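Local coordinates for protein NAD nucleotidase (Haemophilus influenzae, PDB 3ZTV) that degrades NAD to adenosine and nicotinamide riboside in the periplasm, acting as a pyrophosphatase and as a zinc-dependent 5'-nucleotidase, at residues His21-Leu25 against Ala85-Met90. Residue numbers count along the deposited sequence, not the author numbering.
Sequences HHSYL and ADAAVM. With ZN (zinc ion), chain C.
Asp86, on helix 84-93, grips the metal-binding loop 21-25 with both carboxylate oxygens. His21 NE2 donates to Asp86 OD1 at 2.8 Å, and Ser23 OG donates to Asp86 OD2 at 2.7 Å. The loop follows strand 11-18 and carries the Asp-x-His metal motif of the calcineurin-like phosphoesterase domain. A type I' turn runs from His21 to Tyr24, closed by Tyr24 N to His21 O at 2.9 Å. His22 and Ser23 occupy its corners with positive phi (50/43 and 65/20). The turn sends neighbouring histidines to different tasks. His21 points its CA-to-CB bond toward the helix and takes chi1 p. His22 points away (chi1 m) and binds zinc through NE2 at 2.1 Å. Asp20, Asp70 and a water also bind this ion. The carboxylate of Asp86 therefore holds the residues flanking a zinc ligand. Outside the pair, His21 ND1 hydrogen-bonds His67, and Ser23 OG also meets the backbone N of Thr73.

Segment 85-90 is regular helix. The nearest CA atoms of the two segments are Ser23 CA and Asp86 CA, 6.2 Å apart. Asp86 has chi1 m, and its CA-to-CB bond lies sideways to the loop. Met90, one turn on, sets its sulfur at the edge of the His21 ring, with SD 4.0 Å from His21 CE1. Leu25 completes the buried packing. Its CD2 lies 3.9 Å from Ala85 CB and 4.1 Å from Val89 CG1, while Leu25 CD1 comes within 3.4 Å of Asp86 OD1.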
loop_
_atom_site.group_PDB
_atom_site.type_symbol
_atom_site.label_atom_id
_atom_site.label_comp_id
_atom_site.label_asym_id
_atom_site.label_seq_id
_atom_site.Cartn_x
_atom_site.Cartn_y
_atom_site.Cartn_z
ATOM N N HIS A 21 -20.421 -14.115 14.399
ATOM C CA HIS A 21 -21.149 -15.010 15.297
ATOM C C HIS A 21 -20.240 -15.810 16.244
ATOM O O HIS A 21 -20.692 -16.217 17.315
ATOM C CB HIS A 21 -22.228 -15.864 14.579
ATOM C CG HIS A 21 -21.753 -17.165 14.004
ATOM N ND1 HIS A 21 -21.373 -17.303 12.682
ATOM C CD2 HIS A 21 -21.697 -18.408 14.545
ATOM C CE1 HIS A 21 -21.059 -18.566 12.450
ATOM N NE2 HIS A 21 -21.257 -19.257 13.560
ATOM N N HIS A 22 -18.974 -15.979 15.876
ATOM C CA HIS A 22 -17.964 -16.530 16.798
ATOM C C HIS A 22 -18.420 -17.828 17.484
ATOM O O HIS A 22 -18.258 -17.999 18.695
ATOM C CB HIS A 22 -17.579 -15.480 17.838
ATOM C CG HIS A 22 -16.619 -14.444 17.328
ATOM N ND1 HIS A 22 -15.270 -14.680 17.171
ATOM C CD2 HIS A 22 -16.812 -13.147 16.982
ATOM C CE1 HIS A 22 -14.678 -13.587 16.718
ATOM N NE2 HIS A 22 -15.591 -12.633 16.614
ATOM N N SER A 23 -19.029 -18.709 16.704
ATOM C CA SER A 23 -19.433 -20.022 17.196
ATOM C C SER A 23 -20.508 -19.990 18.282
ATOM O O SER A 23 -20.678 -20.977 19.015
ATOM C CB SER A 23 -18.208 -20.840 17.648
ATOM O OG SER A 23 -17.307 -21.034 16.570
ATOM N N TYR A 24 -21.249 -18.879 18.374
ATOM C CA TYR A 24 -22.372 -18.786 19.312
ATOM C C TYR A 24 -23.604 -19.441 18.699
ATOM O O TYR A 24 -24.488 -18.764 18.147
ATOM C CB TYR A 24 -22.670 -17.333 19.701
ATOM C CG TYR A 24 -21.784 -16.826 20.808
ATOM C CD1 TYR A 24 -20.435 -16.566 20.590
ATOM C CD2 TYR A 24 -22.291 -16.621 22.088
ATOM C CE1 TYR A 24 -19.618 -16.107 21.609
ATOM C CE2 TYR A 24 -21.483 -16.163 23.116
ATOM C CZ TYR A 24 -20.146 -15.905 22.867
ATOM O OH TYR A 24 -19.357 -15.449 23.897
ATOM N N LEU A 25 -23.672 -20.762 18.794
ATOM C CA LEU A 25 -24.815 -21.476 18.238
ATOM C C LEU A 25 -26.057 -21.353 19.116
ATOM O O LEU A 25 -27.183 -21.380 18.618
ATOM C CB LEU A 25 -24.483 -22.955 18.017
ATOM C CG LEU A 25 -23.923 -23.317 16.638
ATOM C CD1 LEU A 25 -22.704 -22.483 16.273
ATOM C CD2 LEU A 25 -23.606 -24.803 16.561
ATOM N N ALA A 85 -19.560 -27.656 13.171
ATOM C CA ALA A 85 -20.851 -27.220 13.694
ATOM C C ALA A 85 -21.252 -25.876 13.086
ATOM O O ALA A 85 -22.406 -25.675 12.697
ATOM C CB ALA A 85 -20.811 -27.130 15.208
ATOM N N ASP A 86 -20.281 -24.973 12.978
ATOM C CA ASP A 86 -20.518 -23.672 12.363
ATOM C C ASP A 86 -20.874 -23.837 10.896
ATOM O O ASP A 86 -21.816 -23.212 10.408
ATOM C CB ASP A 86 -19.303 -22.765 12.541
ATOM C CG ASP A 86 -19.114 -22.347 13.977
ATOM O OD1 ASP A 86 -19.993 -21.623 14.489
ATOM O OD2 ASP A 86 -18.109 -22.748 14.600
ATOM N N ALA A 87 -20.140 -24.686 10.179
ATOM C CA ALA A 87 -20.456 -24.936 8.777
ATOM C C ALA A 87 -21.874 -25.474 8.615
ATOM O O ALA A 87 -22.595 -25.072 7.694
ATOM C CB ALA A 87 -19.429 -25.884 8.138
ATOM N N ALA A 88 -22.278 -26.372 9.512
ATOM C CA ALA A 88 -23.592 -26.992 9.425
ATOM C C ALA A 88 -24.723 -25.969 9.561
ATOM O O ALA A 88 -25.685 -25.969 8.780
ATOM C CB ALA A 88 -23.726 -28.096 10.478
ATOM N N VAL A 89 -24.624 -25.104 10.560
ATOM C CA VAL A 89 -25.691 -24.120 10.765
ATOM C C VAL A 89 -25.671 -23.020 9.697
ATOM O O VAL A 89 -26.727 -22.524 9.283
ATOM C CB VAL A 89 -25.736 -23.552 12.206
ATOM C CG1 VAL A 89 -25.962 -24.688 13.231
ATOM C CG2 VAL A 89 -24.476 -22.766 12.536
ATOM N N MET A 90 -24.481 -22.663 9.223
ATOM C CA MET A 90 -24.366 -21.712 8.113
ATOM C C MET A 90 -24.987 -22.275 6.841
ATOM O O MET A 90 -25.739 -21.585 6.146
ATOM C CB MET A 90 -22.898 -21.348 7.874
ATOM C CG MET A 90 -22.302 -20.498 8.984
ATOM S SD MET A 90 -20.500 -20.361 8.920
ATOM C CE MET A 90 -20.266 -19.162 7.598
HETATM ZN ZN ZN C . -15.222 -10.818 15.597
HETATM O O HOH W 1 -13.572 -9.610 15.321
#